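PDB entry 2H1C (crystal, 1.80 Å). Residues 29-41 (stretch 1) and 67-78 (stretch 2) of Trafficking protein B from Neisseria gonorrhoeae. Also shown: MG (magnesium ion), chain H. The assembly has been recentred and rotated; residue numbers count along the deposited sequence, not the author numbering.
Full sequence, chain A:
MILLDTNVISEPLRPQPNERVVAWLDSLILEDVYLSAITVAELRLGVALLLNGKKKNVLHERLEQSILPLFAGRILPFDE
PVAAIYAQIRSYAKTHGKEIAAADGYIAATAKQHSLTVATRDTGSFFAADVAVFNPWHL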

ATOM      1  N   ILE A  29      21.669  14.316  -5.215  1.00 10.00           N
ATOM      2  CA  ILE A  29      22.640  13.246  -5.453  1.00 14.76           C
ATOM      3  C   ILE A  29      21.754  12.008  -5.581  1.00 14.07           C
ATOM      4  O   ILE A  29      21.032  11.667  -4.647  1.00 12.11           O
ATOM      5  CB  ILE A  29      23.608  13.051  -4.274  1.00 14.17           C
ATOM      6  CG1 ILE A  29      24.605  14.212  -4.217  1.00 19.57           C
ATOM      7  CG2 ILE A  29      24.364  11.740  -4.429  1.00 19.22           C
ATOM      8  CD1 ILE A  29      23.981  15.507  -3.807  1.00 26.27           C
ATOM      9  N   LEU A  30      21.804  11.353  -6.737  1.00 15.72           N
ATOM     10  CA  LEU A  30      20.948  10.190  -7.009  1.00 15.86           C
ATOM     11  C   LEU A  30      20.882   9.120  -5.925  1.00 16.85           C
ATOM     12  O   LEU A  30      19.795   8.638  -5.571  1.00 10.94           O
ATOM     13  CB  LEU A  30      21.368   9.537  -8.318  1.00 18.13           C
ATOM     14  CG  LEU A  30      20.475   8.432  -8.880  1.00 19.76           C
ATOM     15  CD1 LEU A  30      19.058   8.956  -9.059  1.00 20.05           C
ATOM     16  CD2 LEU A  30      21.047   7.945 -10.209  1.00 21.60           C
ATOM     17  N   GLU A  31      22.046   8.731  -5.412  1.00 14.18           N
ATOM     18  CA  GLU A  31      22.123   7.708  -4.378  1.00 16.27           C
ATOM     19  C   GLU A  31      21.329   8.037  -3.117  1.00 15.05           C
ATOM     20  O   GLU A  31      21.023   7.149  -2.319  1.00 15.11           O
ATOM     21  CB  GLU A  31      23.585   7.468  -3.989  1.00 21.05           C
ATOM     22  CG  GLU A  31      24.470   6.882  -5.085  1.00 29.06           C
ATOM     23  CD  GLU A  31      24.621   7.773  -6.318  1.00 35.71           C
ATOM     24  OE1 GLU A  31      24.696   9.019  -6.177  1.00 30.07           O
ATOM     25  OE2 GLU A  31      24.686   7.209  -7.438  1.00 40.01           O
ATOM     26  N   ASP A  32      21.031   9.320  -2.929  1.00 14.28           N
ATOM     27  CA  ASP A  32      20.306   9.795  -1.759  1.00 12.27           C
ATOM     28  C   ASP A  32      18.811   9.962  -2.035  1.00 10.32           C
ATOM     29  O   ASP A  32      18.085  10.510  -1.205  1.00 14.44           O
ATOM     30  CB  ASP A  32      20.876  11.151  -1.296  1.00 17.46           C
ATOM     31  CG  ASP A  32      22.351  11.075  -0.893  1.00 21.10           C
ATOM     32  OD1 ASP A  32      22.939   9.970  -0.909  1.00 19.16           O
ATOM     33  OD2 ASP A  32      22.923  12.139  -0.561  1.00 21.84           O
ATOM     34  N   VAL A  33      18.356   9.500  -3.202  1.00 10.20           N
ATOM     35  CA  VAL A  33      16.947   9.636  -3.557  1.00  8.50           C
ATOM     36  C   VAL A  33      16.277   8.272  -3.645  1.00  8.28           C
ATOM     37  O   VAL A  33      16.770   7.371  -4.325  1.00 11.02           O
ATOM     38  CB  VAL A  33      16.792  10.387  -4.890  1.00  8.05           C
ATOM     39  CG1 VAL A  33      15.319  10.647  -5.171  1.00 12.14           C
ATOM     40  CG2 VAL A  33      17.553  11.715  -4.824  1.00 11.76           C
ATOM     41  N   TYR A  34      15.146   8.127  -2.954  1.00  8.82           N
ATOM     42  CA  TYR A  34      14.401   6.863  -2.909  1.00  9.68           C
ATOM     43  C   TYR A  34      12.968   6.962  -3.454  1.00  8.20           C
ATOM     44  O   TYR A  34      12.400   8.056  -3.583  1.00  9.25           O
ATOM     45  CB  TYR A  34      14.304   6.378  -1.458  1.00  8.54           C
ATOM     46  CG  TYR A  34      15.634   6.060  -0.817  1.00  9.74           C
ATOM     47  CD1 TYR A  34      16.510   7.083  -0.429  1.00 12.83           C
ATOM     48  CD2 TYR A  34      16.049   4.739  -0.674  1.00  8.15           C
ATOM     49  CE1 TYR A  34      17.770   6.795   0.081  1.00 13.78           C
ATOM     50  CE2 TYR A  34      17.321   4.428  -0.165  1.00 13.19           C
ATOM     51  CZ  TYR A  34      18.175   5.464   0.206  1.00 16.90           C
ATOM     52  OH  TYR A  34      19.444   5.173   0.668  1.00 17.90           O
ATOM     53  N   LEU A  35      12.386   5.803  -3.768  1.00  9.30           N
ATOM     54  CA  LEU A  35      11.000   5.730  -4.224  1.00 10.20           C
ATOM     55  C   LEU A  35      10.306   4.650  -3.394  1.00 10.72           C
ATOM     56  O   LEU A  35      10.918   3.627  -3.069  1.00 10.94           O
ATOM     57  CB  LEU A  35      10.912   5.318  -5.699  1.00  9.18           C
ATOM     58  CG  LEU A  35      11.399   6.256  -6.799  1.00 13.68           C
ATOM     59  CD1 LEU A  35      11.224   5.569  -8.157  1.00 17.23           C
ATOM     60  CD2 LEU A  35      10.597   7.553  -6.766  1.00 17.12           C
ATOM     61  N   SER A  36       9.051   4.882  -3.035  1.00  9.85           N
ATOM     62  CA  SER A  36       8.288   3.864  -2.318  1.00 10.62           C
ATOM     63  C   SER A  36       7.738   2.938  -3.386  1.00  9.30           C
ATOM     64  O   SER A  36       7.424   3.385  -4.495  1.00  8.78           O
ATOM     65  CB  SER A  36       7.104   4.482  -1.573  1.00 13.72           C
ATOM     66  OG  SER A  36       6.110   3.488  -1.320  1.00 13.82           O
ATOM     67  N   ALA A  37       7.607   1.656  -3.061  1.00  8.19           N
ATOM     68  CA  ALA A  37       7.038   0.716  -4.005  1.00 11.91           C
ATOM     69  C   ALA A  37       5.608   1.176  -4.370  1.00 10.97           C
ATOM     70  O   ALA A  37       5.104   0.870  -5.444  1.00  9.21           O
ATOM     71  CB  ALA A  37       7.016  -0.690  -3.383  1.00  9.50           C
ATOM     72  N   ILE A  38       4.963   1.913  -3.468  1.00  9.84           N
ATOM     73  CA  ILE A  38       3.606   2.438  -3.708  1.00 12.18           C
ATOM     74  C   ILE A  38       3.618   3.442  -4.879  1.00 12.12           C
ATOM     75  O   ILE A  38       2.731   3.432  -5.733  1.00 12.07           O
ATOM     76  CB  ILE A  38       3.046   3.162  -2.434  1.00 15.15           C
ATOM     77  CG1 ILE A  38       2.817   2.139  -1.307  1.00 15.19           C
ATOM     78  CG2 ILE A  38       1.749   3.901  -2.771  1.00 15.28           C
ATOM     79  CD1 ILE A  38       1.725   1.113  -1.589  1.00 19.11           C
ATOM     80  N   THR A  39       4.624   4.319  -4.896  1.00  9.52           N
ATOM     81  CA  THR A  39       4.781   5.315  -5.957  1.00  9.95           C
ATOM     82  C   THR A  39       5.100   4.619  -7.283  1.00  9.18           C
ATOM     83  O   THR A  39       4.591   5.005  -8.333  1.00 11.57           O
ATOM     84  CB  THR A  39       5.900   6.316  -5.580  1.00  9.31           C
ATOM     85  OG1 THR A  39       5.540   6.949  -4.351  1.00 13.71           O
ATOM     86  CG2 THR A  39       6.087   7.368  -6.654  1.00 15.25           C
ATOM     87  N   VAL A  40       5.929   3.578  -7.237  1.00  9.98           N
ATOM     88  CA  VAL A  40       6.271   2.850  -8.452  1.00 10.05           C
ATOM     89  C   VAL A  40       4.989   2.217  -8.997  1.00 10.66           C
ATOM     90  O   VAL A  40       4.761   2.207 -10.210  1.00  9.35           O
ATOM     91  CB  VAL A  40       7.335   1.750  -8.184  1.00  9.49           C
ATOM     92  CG1 VAL A  40       7.570   0.931  -9.442  1.00 11.26           C
ATOM     93  CG2 VAL A  40       8.666   2.404  -7.742  1.00 13.13           C
ATOM     94  N   ALA A  41       4.138   1.706  -8.108  1.00  9.69           N
ATOM     95  CA  ALA A  41       2.881   1.096  -8.560  1.00 10.48           C
ATOM     96  C   ALA A  41       1.986   2.143  -9.231  1.00 11.25           C
ATOM     97  O   ALA A  41       1.341   1.867 -10.255  1.00  8.41           O
ATOM     98  CB  ALA A  41       2.145   0.486  -7.387  1.00  9.27           C
TER
HETATM   99 MG    MG H 205       6.692   1.903   0.650  1.00 20.98          MG
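Stretch 2, residues 67-78: ILPLFAGRILPF

Stretch 2 lies alongside stretch 1 as a short parallel β-strand pairing, extended at its N-terminal end by an arginine that ties into the backbone of stretch 1 and on one side by an apolar cluster; together the two stretches bury 819 Å², both sides summed. The register follows from the CA–CA separations, which run Y34 to R74 5.1 Å, L35 to I75 4.9 Å, S36 to L76 4.7 Å and A37 to P77 5.2 Å: both chains advance in the same direction, one residue for one.

The backbone of stretch 2 begins with a 3-10 segment, 68-70, and passes through a type II turn from F71 to R74, closed by R74 N to F71 O at 2.7 Å. G73, at phi 81° and psi -2°, occupies a position where a CB would be jammed against the preceding carbonyl. The chain then extends as strand 75-76 beside strand 33-36. Three hydrogen bonds establish the parallel pairing: L35 N to R74 O (3.0 Å, 173°), L76 N to L35 O (2.7 Å, 160°) and A37 N to L76 O (2.8 Å, 162°). Stretch 1 therefore alternates donor and acceptor, L35 using both its N and its O, while I75 CA adds a CA-H...O contact to L35 O at 3.2 Å.

Side chains sort by sheet face. L35 and I75 share one face, where L35 CD1 packs over the F71 ring, 3.7 Å from its centroid and 19° off the normal. On the same side, V40 CG2 meets I75 CG2 at 3.8 Å and V40 CG1 meets L68 CD1 at 4.0 Å, so the helix that follows the strand also covers stretch 2. S36 and L76 point to the other face; there L76 CD1 lies 3.9 Å from Y34 CB. S36 OG caps the helix by accepting from I38 N at 2.9 Å and also binds the magnesium ion, MG, at 2.6 Å.

R74, with 112 Å² covered by stretch 1, anchors the N-terminal end. Its NE donates to V33 O at 2.7 Å and 159°, and its NH2 makes a weak bond to the same V33 O at 3.2 Å. NH2 also donates to L70 O, within its own stretch, at 2.7 Å, which helps hold the guanidinium in place. R74 CD sits over the Y34 ring, 4.1 Å from the centroid and 21° off the normal. Farther out, L30 CD2 touches L70 CD2 at 4.1 Å.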

ATOM      1  N   ILE A  67      14.149   4.808 -16.428  1.00 15.34           N
ATOM      2  CA  ILE A  67      13.868   5.509 -15.169  1.00 14.21           C
ATOM      3  C   ILE A  67      14.064   4.670 -13.912  1.00 15.06           C
ATOM      4  O   ILE A  67      14.862   5.033 -13.049  1.00 12.30           O
ATOM      5  CB  ILE A  67      12.434   6.099 -15.164  1.00 13.08           C
ATOM      6  CG1 ILE A  67      12.305   7.153 -16.264  1.00 15.54           C
ATOM      7  CG2 ILE A  67      12.131   6.751 -13.808  1.00 13.22           C
ATOM      8  CD1 ILE A  67      10.870   7.587 -16.505  1.00 18.73           C
ATOM      9  N   LEU A  68      13.352   3.550 -13.806  1.00 12.96           N
ATOM     10  CA  LEU A  68      13.471   2.715 -12.619  1.00 13.93           C
ATOM     11  C   LEU A  68      14.890   2.214 -12.300  1.00 11.97           C
ATOM     12  O   LEU A  68      15.242   2.074 -11.134  1.00 10.87           O
ATOM     13  CB  LEU A  68      12.472   1.552 -12.679  1.00 14.45           C
ATOM     14  CG  LEU A  68      10.988   1.945 -12.627  1.00 14.68           C
ATOM     15  CD1 LEU A  68      10.133   0.662 -12.552  1.00 13.52           C
ATOM     16  CD2 LEU A  68      10.707   2.834 -11.404  1.00 17.29           C
ATOM     17  N   PRO A  69      15.722   1.938 -13.324  1.00 11.79           N
ATOM     18  CA  PRO A  69      17.078   1.478 -13.010  1.00 13.20           C
ATOM     19  C   PRO A  69      17.855   2.530 -12.205  1.00 11.40           C
ATOM     20  O   PRO A  69      18.793   2.195 -11.498  1.00 11.93           O
ATOM     21  CB  PRO A  69      17.683   1.239 -14.385  1.00 12.72           C
ATOM     22  CG  PRO A  69      16.499   0.781 -15.184  1.00 14.75           C
ATOM     23  CD  PRO A  69      15.447   1.790 -14.763  1.00 13.63           C
ATOM     24  N   LEU A  70      17.470   3.800 -12.335  1.00 13.58           N
ATOM     25  CA  LEU A  70      18.129   4.871 -11.585  1.00 12.23           C
ATOM     26  C   LEU A  70      17.882   4.663 -10.094  1.00 14.30           C
ATOM     27  O   LEU A  70      18.605   5.206  -9.252  1.00 14.91           O
ATOM     28  CB  LEU A  70      17.566   6.241 -11.969  1.00 13.65           C
ATOM     29  CG  LEU A  70      17.746   6.707 -13.411  1.00 15.51           C
ATOM     30  CD1 LEU A  70      16.922   7.968 -13.638  1.00 16.15           C
ATOM     31  CD2 LEU A  70      19.212   6.945 -13.687  1.00 15.38           C
ATOM     32  N   PHE A  71      16.858   3.875  -9.768  1.00 11.60           N
ATOM     33  CA  PHE A  71      16.514   3.630  -8.372  1.00 10.99           C
ATOM     34  C   PHE A  71      16.746   2.198  -7.901  1.00 12.51           C
ATOM     35  O   PHE A  71      16.217   1.782  -6.871  1.00 13.65           O
ATOM     36  CB  PHE A  71      15.063   4.053  -8.123  1.00 10.02           C
ATOM     37  CG  PHE A  71      14.817   5.510  -8.385  1.00 10.16           C
ATOM     38  CD1 PHE A  71      14.423   5.952  -9.643  1.00 11.63           C
ATOM     39  CD2 PHE A  71      15.039   6.451  -7.384  1.00 12.61           C
ATOM     40  CE1 PHE A  71      14.257   7.323  -9.908  1.00 13.73           C
ATOM     41  CE2 PHE A  71      14.879   7.816  -7.639  1.00 10.35           C
ATOM     42  CZ  PHE A  71      14.491   8.252  -8.896  1.00 10.41           C
ATOM     43  N   ALA A  72      17.562   1.458  -8.642  1.00 15.96           N
ATOM     44  CA  ALA A  72      17.879   0.079  -8.284  1.00 15.15           C
ATOM     45  C   ALA A  72      18.394   0.026  -6.842  1.00 14.94           C
ATOM     46  O   ALA A  72      19.303   0.770  -6.458  1.00 13.26           O
ATOM     47  CB  ALA A  72      18.934  -0.479  -9.249  1.00 16.07           C
ATOM     48  N   GLY A  73      17.793  -0.842  -6.037  1.00 12.29           N
ATOM     49  CA  GLY A  73      18.214  -0.963  -4.661  1.00 13.24           C
ATOM     50  C   GLY A  73      17.640   0.108  -3.757  1.00 12.60           C
ATOM     51  O   GLY A  73      17.901   0.085  -2.557  1.00 14.14           O
ATOM     52  N   ARG A  74      16.862   1.036  -4.316  1.00 10.56           N
ATOM     53  CA  ARG A  74      16.275   2.113  -3.510  1.00 10.67           C
ATOM     54  C   ARG A  74      14.753   2.280  -3.696  1.00 11.97           C
ATOM     55  O   ARG A  74      14.199   3.391  -3.563  1.00 10.01           O
ATOM     56  CB  ARG A  74      16.999   3.445  -3.786  1.00 10.93           C
ATOM     57  CG  ARG A  74      18.537   3.354  -3.622  1.00 16.46           C
ATOM     58  CD  ARG A  74      19.222   4.734  -3.537  1.00 16.34           C
ATOM     59  NE  ARG A  74      18.748   5.618  -4.588  1.00 14.42           N
ATOM     60  CZ  ARG A  74      19.067   5.499  -5.868  1.00 17.81           C
ATOM     61  NH1 ARG A  74      19.889   4.540  -6.265  1.00 18.79           N
ATOM     62  NH2 ARG A  74      18.501   6.297  -6.759  1.00 15.44           N
ATOM     63  N   ILE A  75      14.086   1.176  -4.031  1.00  9.70           N
ATOM     64  CA  ILE A  75      12.624   1.157  -4.158  1.00 11.02           C
ATOM     65  C   ILE A  75      12.235   0.477  -2.848  1.00 11.97           C
ATOM     66  O   ILE A  75      12.436  -0.732  -2.661  1.00 12.53           O
ATOM     67  CB  ILE A  75      12.190   0.337  -5.386  1.00 12.96           C
ATOM     68  CG1 ILE A  75      12.654   1.070  -6.648  1.00 11.53           C
ATOM     69  CG2 ILE A  75      10.664   0.143  -5.421  1.00 15.51           C
ATOM     70  CD1 ILE A  75      12.311   0.366  -7.941  1.00 12.58           C
ATOM     71  N   LEU A  76      11.693   1.272  -1.938  1.00  8.74           N
ATOM     72  CA  LEU A  76      11.346   0.815  -0.591  1.00  9.92           C
ATOM     73  C   LEU A  76      10.007   0.123  -0.427  1.00 10.63           C
ATOM     74  O   LEU A  76       8.973   0.683  -0.763  1.00 12.25           O
ATOM     75  CB  LEU A  76      11.405   2.005   0.359  1.00  9.14           C
ATOM     76  CG  LEU A  76      12.734   2.786   0.328  1.00  9.15           C
ATOM     77  CD1 LEU A  76      12.586   4.079   1.123  1.00 10.05           C
ATOM     78  CD2 LEU A  76      13.835   1.908   0.900  1.00 13.61           C
ATOM     79  N   PRO A  77      10.000  -1.092   0.141  1.00  9.25           N
ATOM     80  CA  PRO A  77       8.702  -1.766   0.291  1.00 11.39           C
ATOM     81  C   PRO A  77       7.844  -1.299   1.463  1.00 10.26           C
ATOM     82  O   PRO A  77       8.336  -0.661   2.395  1.00 11.52           O
ATOM     83  CB  PRO A  77       9.098  -3.243   0.431  1.00 12.67           C
ATOM     84  CG  PRO A  77      10.383  -3.158   1.213  1.00 13.19           C
ATOM     85  CD  PRO A  77      11.113  -1.985   0.520  1.00 15.24           C
ATOM     86  N   PHE A  78       6.542  -1.578   1.386  1.00 11.07           N
ATOM     87  CA  PHE A  78       5.649  -1.269   2.494  1.00  9.58           C
ATOM     88  C   PHE A  78       5.618  -2.641   3.201  1.00  9.67           C
ATOM     89  O   PHE A  78       4.929  -3.558   2.754  1.00 11.45           O
ATOM     90  CB  PHE A  78       4.232  -0.906   2.019  1.00 10.11           C
ATOM     91  CG  PHE A  78       3.315  -0.492   3.141  1.00 10.08           C
ATOM     92  CD1 PHE A  78       3.283   0.833   3.586  1.00  8.50           C
ATOM     93  CD2 PHE A  78       2.543  -1.439   3.813  1.00  9.43           C
ATOM     94  CE1 PHE A  78       2.492   1.208   4.690  1.00  6.91           C
ATOM     95  CE2 PHE A  78       1.750  -1.080   4.916  1.00  9.94           C
ATOM     96  CZ  PHE A  78       1.721   0.242   5.357  1.00 10.21           C
TER